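Local coordinates for protein probable acetyltransferases (Chromobacterium violaceum, PDB 3PZJ) that probably transfers an acetyl group, perhaps to the N-terminal serine or alanine of proteins, as a member of the GNAT acetyltransferase family, at residues A171-L182 with D194-E204; H63-P71 with M186-D194. All blocks are in the same frame, centred on the assembly; numbering follows the deposited sequence. Where two conformers were deposited one is given.

Interaction 1: residues A171-L182 with D194-E204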
loop_
_atom_site.group_PDB
_atom_site.type_symbol
_atom_site.label_atom_id
_atom_site.label_comp_id
_atom_site.label_asym_id
_atom_site.label_seq_id
_atom_site.Cartn_x
_atom_site.Cartn_y
_atom_site.Cartn_z
ATOM N N ALA A 171 -4.797 -13.894 -12.426
ATOM C CA ALA A 171 -4.428 -14.073 -11.025
ATOM C C ALA A 171 -4.942 -15.391 -10.456
ATOM O O ALA A 171 -4.219 -16.185 -9.843
ATOM C CB ALA A 171 -4.918 -12.855 -10.173
ATOM N N ARG A 172 -6.221 -15.643 -10.656
ATOM C CA ARG A 172 -6.802 -16.885 -10.131
ATOM C C ARG A 172 -6.187 -18.129 -10.782
ATOM O O ARG A 172 -5.947 -19.122 -10.101
ATOM C CB ARG A 172 -8.345 -16.854 -10.251
ATOM C CG ARG A 172 -9.003 -15.962 -9.258
ATOM C CD ARG A 172 -10.497 -15.775 -9.573
ATOM N NE ARG A 172 -11.292 -14.922 -8.696
ATOM C CZ ARG A 172 -11.648 -15.219 -7.443
ATOM N NH1 ARG A 172 -11.266 -16.332 -6.853
ATOM N NH2 ARG A 172 -12.429 -14.407 -6.786
ATOM N N ARG A 173 -5.877 -18.036 -12.049
ATOM C CA ARG A 173 -5.319 -19.133 -12.794
ATOM C C ARG A 173 -3.935 -19.436 -12.236
ATOM O O ARG A 173 -3.583 -20.550 -12.128
ATOM C CB ARG A 173 -5.272 -18.746 -14.256
ATOM C CG ARG A 173 -4.813 -19.788 -15.167
ATOM C CD ARG A 173 -5.228 -19.584 -16.583
ATOM N NE ARG A 173 -4.935 -18.273 -17.088
ATOM C CZ ARG A 173 -5.856 -17.416 -17.517
ATOM N NH1 ARG A 173 -5.486 -16.266 -17.991
ATOM N NH2 ARG A 173 -7.148 -17.723 -17.502
ATOM N N PHE A 174 -3.200 -18.408 -11.869
ATOM C CA PHE A 174 -1.850 -18.556 -11.282
ATOM C C PHE A 174 -1.853 -19.034 -9.848
ATOM O O PHE A 174 -0.837 -19.429 -9.310
ATOM C CB PHE A 174 -1.062 -17.249 -11.427
ATOM C CG PHE A 174 -0.781 -16.848 -12.859
ATOM C CD1 PHE A 174 -0.531 -17.795 -13.858
ATOM C CD2 PHE A 174 -0.837 -15.532 -13.229
ATOM C CE1 PHE A 174 -0.273 -17.393 -15.205
ATOM C CE2 PHE A 174 -0.579 -15.113 -14.560
ATOM C CZ PHE A 174 -0.316 -16.039 -15.551
ATOM N N GLY A 175 -2.993 -19.010 -9.210
ATOM C CA GLY A 175 -3.133 -19.527 -7.875
ATOM C C GLY A 175 -3.120 -18.454 -6.773
ATOM O O GLY A 175 -3.033 -18.804 -5.620
ATOM N N PHE A 176 -3.168 -17.173 -7.119
ATOM C CA PHE A 176 -3.427 -16.122 -6.139
ATOM C C PHE A 176 -4.859 -16.283 -5.621
ATOM O O PHE A 176 -5.772 -16.711 -6.384
ATOM C CB PHE A 176 -3.298 -14.735 -6.782
ATOM C CG PHE A 176 -1.906 -14.390 -7.261
ATOM C CD1 PHE A 176 -1.026 -13.713 -6.450
ATOM C CD2 PHE A 176 -1.469 -14.735 -8.570
ATOM C CE1 PHE A 176 0.251 -13.336 -6.911
ATOM C CE2 PHE A 176 -0.156 -14.384 -9.017
ATOM C CZ PHE A 176 0.651 -13.708 -8.194
ATOM N N GLN A 177 -5.070 -15.930 -4.361
ATOM C CA GLN A 177 -6.380 -15.958 -3.765
ATOM C C GLN A 177 -6.959 -14.568 -3.741
ATOM O O GLN A 177 -6.241 -13.608 -3.374
ATOM C CB GLN A 177 -6.249 -16.422 -2.313
ATOM C CG GLN A 177 -5.622 -17.797 -2.100
ATOM C CD GLN A 177 -6.309 -18.854 -2.954
ATOM O OE1 GLN A 177 -5.687 -19.487 -3.838
ATOM N NE2 GLN A 177 -7.609 -19.006 -2.736
ATOM N N PHE A 178 -8.262 -14.466 -3.975
ATOM C CA PHE A 178 -8.939 -13.167 -3.917
ATOM C C PHE A 178 -9.128 -12.759 -2.502
ATOM O O PHE A 178 -9.624 -13.578 -1.700
ATOM C CB PHE A 178 -10.322 -13.244 -4.626
ATOM C CG PHE A 178 -11.082 -11.985 -4.569
ATOM C CD1 PHE A 178 -10.595 -10.849 -5.153
ATOM C CD2 PHE A 178 -12.252 -11.911 -3.830
ATOM C CE1 PHE A 178 -11.336 -9.596 -5.038
ATOM C CE2 PHE A 178 -12.982 -10.694 -3.710
ATOM C CZ PHE A 178 -12.504 -9.550 -4.340
ATOM N N GLU A 179 -8.734 -11.513 -2.152
ATOM C CA GLU A 179 -8.878 -11.036 -0.799
ATOM C C GLU A 179 -10.009 -9.993 -0.635
ATOM O O GLU A 179 -10.684 -9.961 0.387
ATOM C CB GLU A 179 -7.555 -10.437 -0.279
ATOM C CG GLU A 179 -6.531 -11.505 0.023
ATOM C CD GLU A 179 -5.249 -10.965 0.561
ATOM O OE1 GLU A 179 -4.858 -9.825 0.235
ATOM O OE2 GLU A 179 -4.555 -11.757 1.222
ATOM N N GLY A 180 -10.164 -9.128 -1.595
ATOM C CA GLY A 180 -11.226 -8.152 -1.566
ATOM C C GLY A 180 -10.976 -7.052 -2.575
ATOM O O GLY A 180 -9.982 -7.114 -3.329
ATOM N N THR A 181 -11.879 -6.086 -2.588
ATOM C CA THR A 181 -11.871 -4.996 -3.502
ATOM C C THR A 181 -11.871 -3.656 -2.777
ATOM O O THR A 181 -12.687 -3.387 -1.962
ATOM C CB THR A 181 -13.091 -5.034 -4.424
ATOM O OG1 THR A 181 -13.154 -6.266 -5.125
ATOM C CG2 THR A 181 -13.057 -3.872 -5.396
ATOM N N LEU A 182 -10.884 -2.856 -3.132
ATOM C CA LEU A 182 -10.696 -1.520 -2.639
ATOM C C LEU A 182 -11.531 -0.564 -3.520
ATOM O O LEU A 182 -11.142 -0.213 -4.655
ATOM C CB LEU A 182 -9.220 -1.160 -2.647
ATOM C CG LEU A 182 -8.334 -1.560 -1.478
ATOM C CD1 LEU A 182 -8.823 -2.801 -0.733
ATOM C CD2 LEU A 182 -6.842 -1.618 -1.897
ATOM N N ASP A 194 -11.946 0.753 -8.971
ATOM C CA ASP A 194 -11.951 -0.088 -7.800
ATOM C C ASP A 194 -10.901 -1.118 -8.072
ATOM O O ASP A 194 -10.820 -1.721 -9.174
ATOM C CB ASP A 194 -13.289 -0.866 -7.646
ATOM C CG ASP A 194 -14.531 0.032 -7.541
ATOM O OD1 ASP A 194 -14.506 1.181 -7.102
ATOM O OD2 ASP A 194 -15.567 -0.462 -7.875
ATOM N N THR A 195 -10.105 -1.423 -7.073
ATOM C CA THR A 195 -9.021 -2.352 -7.228
ATOM C C THR A 195 -9.264 -3.693 -6.575
ATOM O O THR A 195 -9.461 -3.746 -5.430
ATOM C CB THR A 195 -7.760 -1.781 -6.613
ATOM O OG1 THR A 195 -7.366 -0.641 -7.344
ATOM C CG2 THR A 195 -6.668 -2.828 -6.627
ATOM N N HIS A 196 -9.177 -4.769 -7.329
ATOM C CA HIS A 196 -9.184 -6.095 -6.737
ATOM C C HIS A 196 -7.789 -6.427 -6.210
ATOM O O HIS A 196 -6.767 -6.202 -6.945
ATOM C CB HIS A 196 -9.518 -7.171 -7.797
ATOM C CG HIS A 196 -10.931 -7.164 -8.325
ATOM N ND1 HIS A 196 -12.031 -6.774 -7.595
ATOM C CD2 HIS A 196 -11.411 -7.603 -9.527
ATOM C CE1 HIS A 196 -13.129 -6.954 -8.330
ATOM N NE2 HIS A 196 -12.774 -7.435 -9.509
ATOM N N VAL A 197 -7.727 -6.991 -4.996
ATOM C CA VAL A 197 -6.469 -7.450 -4.402
ATOM C C VAL A 197 -6.491 -8.944 -4.242
ATOM O O VAL A 197 -7.458 -9.530 -3.680
ATOM C CB VAL A 197 -6.184 -6.778 -3.033
ATOM C CG1 VAL A 197 -4.827 -7.289 -2.446
ATOM C CG2 VAL A 197 -6.186 -5.251 -3.161
ATOM N N PHE A 198 -5.455 -9.579 -4.791
ATOM C CA PHE A 198 -5.223 -10.976 -4.709
ATOM C C PHE A 198 -3.857 -11.207 -4.036
ATOM O O PHE A 198 -3.009 -10.361 -4.137
ATOM C CB PHE A 198 -5.131 -11.607 -6.080
ATOM C CG PHE A 198 -6.346 -11.432 -6.940
ATOM C CD1 PHE A 198 -7.295 -12.453 -7.046
ATOM C CD2 PHE A 198 -6.503 -10.305 -7.736
ATOM C CE1 PHE A 198 -8.409 -12.300 -7.882
ATOM C CE2 PHE A 198 -7.599 -10.167 -8.550
ATOM C CZ PHE A 198 -8.575 -11.145 -8.587
ATOM N N SER A 199 -3.619 -12.381 -3.460
ATOM C CA SER A 199 -2.340 -12.679 -2.865
ATOM C C SER A 199 -1.990 -14.129 -2.862
ATOM O O SER A 199 -2.865 -14.999 -2.923
ATOM C CB SER A 199 -2.250 -12.152 -1.423
ATOM O OG SER A 199 -2.974 -12.992 -0.542
HETATM N N MSE A 200 -0.685 -14.380 -2.778
HETATM C CA MSE A 200 -0.120 -15.713 -2.636
HETATM C C MSE A 200 0.896 -15.694 -1.494
HETATM O O MSE A 200 1.881 -14.957 -1.534
HETATM C CB MSE A 200 0.550 -16.157 -3.936
HETATM C CG MSE A 200 1.825 -16.961 -3.735
HETATM SE SE MSE A 200 1.896 -18.552 -4.861
HETATM C CE MSE A 200 0.193 -19.356 -4.358
ATOM N N LEU A 201 0.639 -16.508 -0.478
ATOM C CA LEU A 201 1.407 -16.534 0.719
ATOM C C LEU A 201 2.516 -17.542 0.568
ATOM O O LEU A 201 2.429 -18.481 -0.254
ATOM C CB LEU A 201 0.530 -16.948 1.872
ATOM C CG LEU A 201 -0.701 -16.123 2.213
ATOM C CD1 LEU A 201 -1.232 -16.511 3.574
ATOM C CD2 LEU A 201 -0.326 -14.606 2.222
ATOM N N ASP A 202 3.541 -17.401 1.402
ATOM C CA ASP A 202 4.661 -18.303 1.342
ATOM C C ASP A 202 4.221 -19.758 1.551
ATOM O O ASP A 202 4.736 -20.651 0.906
ATOM C CB ASP A 202 5.824 -17.896 2.271
ATOM C CG ASP A 202 5.463 -17.670 3.735
ATOM O OD1 ASP A 202 4.304 -17.755 4.115
ATOM O OD2 ASP A 202 6.412 -17.369 4.530
ATOM N N GLY A 203 3.327 -20.004 2.479
ATOM C CA GLY A 203 2.875 -21.364 2.706
ATOM C C GLY A 203 2.062 -21.936 1.577
ATOM O O GLY A 203 2.049 -23.159 1.407
ATOM N N GLU A 204 1.434 -21.088 0.789
ATOM C CA GLU A 204 0.662 -21.550 -0.366
ATOM C C GLU A 204 1.572 -21.948 -1.499
ATOM O O GLU A 204 1.317 -22.953 -2.194
ATOM C CB GLU A 204 -0.317 -20.460 -0.826
ATOM C CG GLU A 204 -1.432 -20.360 0.104
ATOM C CD GLU A 204 -2.236 -19.070 -0.013
ATOM O OE1 GLU A 204 -1.913 -18.067 -0.735
ATOM O OE2 GLU A 204 -3.243 -19.094 0.666
#
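The Phe-198 ring lies between Ala-171 and Phe-178. Ala-171 CB sits over the centre of one face, 3.8 Å from Phe-198 CG, a CH-pi contact; on the opposite face Phe-178 brings its ring edge, CD1, in an edge-to-face pair with planes at 63°. With CG anti to the backbone N (chi1 178°), the Phe-178 ring lies along the ladder toward His-196, whose face its edge meets in an offset edge-to-face pair, completing an aromatic cluster. Thr-181 OG1 lies at the edge of the His-196 imidazole, near its plane, hydrogen-bonded to ND1 at 2.8 Å.

On the other side of the sheet Ser-199 OG donates to Glu-179 OE2 at 2.7 Å, arriving from above the carboxylate plane. Arg-155 pairs with OE1, and Arg-183 of the second subunit with OE2.

Between these two faces runs an antiparallel ladder with a classic beta bulge: Val-197 O takes Glu-179 N at 2.8 Å and, weakly, Gly-180 N at 3.4 Å. A Schellman motif at Gly-175 ends helix 165-174 and leads into this ladder. In this C-terminal hairpin of the GNAT fold, 177-188 is the outermost strand within this chain; 191-201 also pairs with 155-161, and helix 135-150 packs against Phe-176 and Met-200.

Interaction 2: residues H63-P71 with M186-D194. With EDO (1,2-ethanediol), chain D.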
loop_
_atom_site.group_PDB
_atom_site.type_symbol
_atom_site.label_atom_id
_atom_site.label_comp_id
_atom_site.label_asym_id
_atom_site.label_seq_id
_atom_site.Cartn_x
_atom_site.Cartn_y
_atom_site.Cartn_z
ATOM N N HIS A 63 -4.300 -2.029 -25.523
ATOM C CA HIS A 63 -3.427 -2.625 -24.527
ATOM C C HIS A 63 -3.507 -1.938 -23.141
ATOM O O HIS A 63 -3.512 -2.581 -22.104
ATOM C CB HIS A 63 -1.957 -2.645 -25.024
ATOM C CG HIS A 63 -1.021 -3.222 -24.009
ATOM N ND1 HIS A 63 -0.980 -4.564 -23.706
ATOM C CD2 HIS A 63 -0.241 -2.603 -23.086
ATOM C CE1 HIS A 63 -0.134 -4.754 -22.706
ATOM N NE2 HIS A 63 0.313 -3.574 -22.302
ATOM N N TRP A 64 -3.639 -0.625 -23.154
ATOM C CA TRP A 64 -3.545 0.212 -21.990
ATOM C C TRP A 64 -4.925 0.421 -21.304
ATOM O O TRP A 64 -4.975 1.019 -20.259
ATOM C CB TRP A 64 -2.867 1.559 -22.381
ATOM C CG TRP A 64 -1.645 1.409 -23.265
ATOM C CD1 TRP A 64 -1.571 1.625 -24.619
ATOM C CD2 TRP A 64 -0.327 0.987 -22.854
ATOM N NE1 TRP A 64 -0.288 1.347 -25.067
ATOM C CE2 TRP A 64 0.483 0.976 -23.992
ATOM C CE3 TRP A 64 0.218 0.569 -21.626
ATOM C CZ2 TRP A 64 1.796 0.591 -23.940
ATOM C CZ3 TRP A 64 1.503 0.212 -21.584
ATOM C CH2 TRP A 64 2.296 0.218 -22.727
ATOM N N GLU A 65 -6.007 -0.185 -21.840
ATOM C CA GLU A 65 -7.394 0.172 -21.498
ATOM C C GLU A 65 -7.642 0.169 -19.989
ATOM O O GLU A 65 -8.317 1.062 -19.466
ATOM C CB GLU A 65 -8.415 -0.829 -22.140
ATOM C CG GLU A 65 -9.884 -0.477 -21.794
ATOM C CD GLU A 65 -10.921 -1.293 -22.550
ATOM O OE1 GLU A 65 -10.545 -2.068 -23.464
ATOM O OE2 GLU A 65 -12.117 -1.129 -22.203
ATOM N N HIS A 66 -7.152 -0.852 -19.304
ATOM C CA HIS A 66 -7.401 -0.973 -17.843
ATOM C C HIS A 66 -6.157 -0.660 -16.975
ATOM O O HIS A 66 -6.094 -0.986 -15.740
ATOM C CB HIS A 66 -7.854 -2.385 -17.530
ATOM C CG HIS A 66 -9.027 -2.846 -18.338
ATOM N ND1 HIS A 66 -10.296 -2.313 -18.192
ATOM C CD2 HIS A 66 -9.127 -3.822 -19.273
ATOM C CE1 HIS A 66 -11.119 -2.926 -19.027
ATOM N NE2 HIS A 66 -10.433 -3.844 -19.699
ATOM N N LEU A 67 -5.177 -0.010 -17.573
ATOM C CA LEU A 67 -3.932 0.297 -16.869
ATOM C C LEU A 67 -3.831 1.761 -16.545
ATOM O O LEU A 67 -4.388 2.592 -17.295
ATOM C CB LEU A 67 -2.789 -0.084 -17.769
ATOM C CG LEU A 67 -2.252 -1.504 -17.672
ATOM C CD1 LEU A 67 -3.196 -2.562 -17.098
ATOM C CD2 LEU A 67 -1.641 -1.951 -18.979
ATOM N N PRO A 68 -3.043 2.124 -15.507
ATOM C CA PRO A 68 -2.993 3.539 -15.164
ATOM C C PRO A 68 -2.032 4.387 -15.987
ATOM O O PRO A 68 -1.749 5.515 -15.631
ATOM C CB PRO A 68 -2.644 3.536 -13.654
ATOM C CG PRO A 68 -2.124 2.229 -13.381
ATOM C CD PRO A 68 -2.390 1.284 -14.506
ATOM N N TYR A 69 -1.528 3.849 -17.101
ATOM C CA TYR A 69 -0.610 4.560 -17.947
ATOM C C TYR A 69 -0.850 4.119 -19.362
ATOM O O TYR A 69 -1.517 3.134 -19.616
ATOM C CB TYR A 69 0.849 4.233 -17.597
ATOM C CG TYR A 69 1.086 2.783 -17.257
ATOM C CD1 TYR A 69 1.442 1.845 -18.214
ATOM C CD2 TYR A 69 0.983 2.353 -15.938
ATOM C CE1 TYR A 69 1.593 0.490 -17.869
ATOM C CE2 TYR A 69 1.172 1.025 -15.588
ATOM C CZ TYR A 69 1.501 0.116 -16.542
ATOM O OH TYR A 69 1.671 -1.192 -16.148
ATOM N N GLY A 70 -0.191 4.794 -20.273
ATOM C CA GLY A 70 -0.370 4.526 -21.677
ATOM C C GLY A 70 -1.697 5.084 -22.221
ATOM O O GLY A 70 -2.595 5.488 -21.491
ATOM N N PRO A 71 -1.813 5.161 -23.525
ATOM C CA PRO A 71 -0.760 4.939 -24.503
ATOM C C PRO A 71 0.257 6.062 -24.484
ATOM O O PRO A 71 0.074 7.077 -23.814
ATOM C CB PRO A 71 -1.527 4.844 -25.827
ATOM C CG PRO A 71 -2.858 5.509 -25.569
ATOM C CD PRO A 71 -3.138 5.480 -24.128
HETATM N N MSE A 186 -8.749 4.535 -6.843
HETATM C CA MSE A 186 -8.079 5.487 -7.724
HETATM C C MSE A 186 -9.009 6.233 -8.717
HETATM O O MSE A 186 -10.116 5.828 -8.973
HETATM C CB MSE A 186 -6.988 4.733 -8.554
HETATM C CG MSE A 186 -5.896 4.141 -7.766
HETATM SE SE MSE A 186 -4.758 2.769 -8.707
HETATM C CE MSE A 186 -3.996 4.077 -9.896
ATOM N N VAL A 187 -8.512 7.336 -9.252
ATOM C CA VAL A 187 -9.106 7.945 -10.414
ATOM C C VAL A 187 -8.122 7.751 -11.544
ATOM O O VAL A 187 -6.990 8.272 -11.498
ATOM C CB VAL A 187 -9.393 9.435 -10.150
ATOM C CG1 VAL A 187 -9.889 10.161 -11.447
ATOM C CG2 VAL A 187 -10.451 9.532 -9.076
ATOM N N VAL A 188 -8.508 6.981 -12.549
ATOM C CA VAL A 188 -7.644 6.620 -13.650
ATOM C C VAL A 188 -8.325 7.055 -14.931
ATOM O O VAL A 188 -9.458 6.658 -15.204
ATOM C CB VAL A 188 -7.412 5.043 -13.726
ATOM C CG1 VAL A 188 -6.704 4.553 -15.023
ATOM C CG2 VAL A 188 -6.571 4.573 -12.518
ATOM N N LYS A 189 -7.614 7.846 -15.741
ATOM C CA LYS A 189 -8.114 8.274 -17.037
ATOM C C LYS A 189 -9.535 8.808 -16.946
ATOM O O LYS A 189 -10.407 8.360 -17.650
ATOM C CB LYS A 189 -8.019 7.100 -18.033
ATOM C CG LYS A 189 -6.585 6.726 -18.264
ATOM C CD LYS A 189 -6.339 5.461 -19.079
ATOM C CE LYS A 189 -4.798 5.295 -19.302
ATOM N NZ LYS A 189 -4.476 3.912 -19.820
ATOM N N ARG A 190 -9.768 9.644 -15.943
ATOM C CA ARG A 190 -11.021 10.327 -15.741
ATOM C C ARG A 190 -12.183 9.392 -15.474
ATOM O O ARG A 190 -13.322 9.702 -15.769
ATOM C CB ARG A 190 -11.333 11.251 -16.963
ATOM C CG ARG A 190 -10.206 12.175 -17.312
ATOM C CD ARG A 190 -10.577 12.918 -18.581
ATOM N NE ARG A 190 -11.688 13.855 -18.321
ATOM C CZ ARG A 190 -12.613 14.245 -19.216
ATOM N NH1 ARG A 190 -12.634 13.779 -20.483
ATOM N NH2 ARG A 190 -13.538 15.117 -18.833
ATOM N N ARG A 191 -11.893 8.229 -14.920
ATOM C CA ARG A 191 -12.956 7.413 -14.390
ATOM C C ARG A 191 -12.532 6.718 -13.080
ATOM O O ARG A 191 -11.365 6.642 -12.771
ATOM C CB ARG A 191 -13.548 6.457 -15.459
ATOM C CG ARG A 191 -12.708 5.320 -15.977
ATOM C CD ARG A 191 -13.472 4.573 -17.114
ATOM N NE ARG A 191 -14.679 3.865 -16.622
ATOM C CZ ARG A 191 -15.542 3.173 -17.377
ATOM N NH1 ARG A 191 -15.392 3.072 -18.697
ATOM N NH2 ARG A 191 -16.597 2.590 -16.809
ATOM N N ASN A 192 -13.534 6.298 -12.320
ATOM C CA ASN A 192 -13.334 5.540 -11.124
ATOM C C ASN A 192 -12.586 4.229 -11.397
ATOM O O ASN A 192 -12.776 3.568 -12.436
ATOM C CB ASN A 192 -14.681 5.202 -10.502
ATOM C CG ASN A 192 -14.513 4.420 -9.252
ATOM O OD1 ASN A 192 -14.136 5.009 -8.252
ATOM N ND2 ASN A 192 -14.804 3.101 -9.270
ATOM N N ARG A 193 -11.750 3.849 -10.447
ATOM C CA ARG A 193 -11.167 2.520 -10.399
ATOM C C ARG A 193 -11.362 1.930 -9.027
ATOM O O ARG A 193 -11.027 2.541 -8.071
ATOM C CB ARG A 193 -9.680 2.537 -10.671
ATOM C CG ARG A 193 -9.025 1.258 -10.260
ATOM C CD ARG A 193 -7.740 0.961 -10.990
ATOM N NE ARG A 193 -6.917 0.034 -10.244
ATOM C CZ ARG A 193 -5.764 -0.477 -10.624
ATOM N NH1 ARG A 193 -5.163 -1.296 -9.823
ATOM N NH2 ARG A 193 -5.205 -0.181 -11.759
ATOM N N ASP A 194 -11.946 0.753 -8.971
ATOM C CA ASP A 194 -11.951 -0.088 -7.800
ATOM C C ASP A 194 -10.901 -1.118 -8.072
ATOM O O ASP A 194 -10.820 -1.721 -9.174
ATOM C CB ASP A 194 -13.289 -0.866 -7.646
ATOM C CG ASP A 194 -14.531 0.032 -7.541
ATOM O OD1 ASP A 194 -14.506 1.181 -7.102
ATOM O OD2 ASP A 194 -15.567 -0.462 -7.875
HETATM C C1 EDO D . 0.614 -1.870 -13.309
HETATM O O1 EDO D . 0.335 -2.305 -14.617
HETATM C C2 EDO D . 0.100 -2.903 -12.338
HETATM O O2 EDO D . 1.037 -2.940 -11.297
HETATM O O HOH W 1 -6.198 1.122 -14.125
#
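Pro-68 CD approaches the edge of the Arg-193 guanidinium, 4.2 Å from Arg-193 NH2, while the selenium of Met-186, a selenomethionine here, lies over one face, 3.8 Å above the plane and offset toward the rim. Also in the guanidinium plane is a water that accepts from Arg-193 NH2 and donates to His-66 O at 2.7 Å, so the two segments are bridged where direct contact is long. With CG anti to the backbone N (chi1 164°) and the chain extended to NE, the arginine spans the distance to the loop; its NE is held by Thr-195 OG1. Within the loop, the Trp-64 indole has His-63 CD2 over one face and Gly-70 CA over the opposite one, both offset toward the rim. O1 of a 1,2-ethanediol, probably from the crystallisation liquor, lies at the Tyr-69 ring edge, implausibly close to OH, so its placement is doubtful; Tyr-69 OH is hydrogen-bonded to Asn-126 of strand 119-127.

Lys-189 occupies the type I' turn, Val-188 to Arg-191, of a beta hairpin whose tip leans on the loop between helices 46-58 and 75-87. The lysine chain is extended beyond CG and brings NZ among the carbonyl oxygens of Trp-64, Leu-67, Tyr-69 and Gly-70. NZ donates to Leu-67 O at 2.9 Å and to Tyr-69 O at 3.1 Å, the latter met from well above its carbonyl plane. A weak bond goes to Gly-70 O, and Trp-64 O is 3.0 Å from Lys-189 NZ. Several carbonyl dipoles turned on one ammonium would be expected to stabilise its positive charge. Trp-64 O already accepts from Leu-67 N, closing a type I turn that brings two of these oxygens together.

Beside the lysine, Val-188 CG1 lies against Pro-68 CA at 3.8 Å, and the methyl carbon CE of Met-186 touches Pro-68 CB.

How the interactions relate
From the N terminus, the loop 63-71 comes first, between helices 46-58 and 75-87; 114 residues lie between it and 186-194, which closes interaction 2. Before that happens the chain builds the central strands and helices 135-150 and 165-174, then enters 171-182, the first half of interaction 1. It passes through the hairpin turn and returns as 194-204, closing a short loop of 11 residues. The segments therefore alternate, and the two contacts cross rather than nest, sharing Asp-194. Interaction 1 pairs the strands at the hairpin's base and joins them to helix 165-174; interaction 2 ties the hairpin's tip to the distant loop, their centres about 20 Å apart.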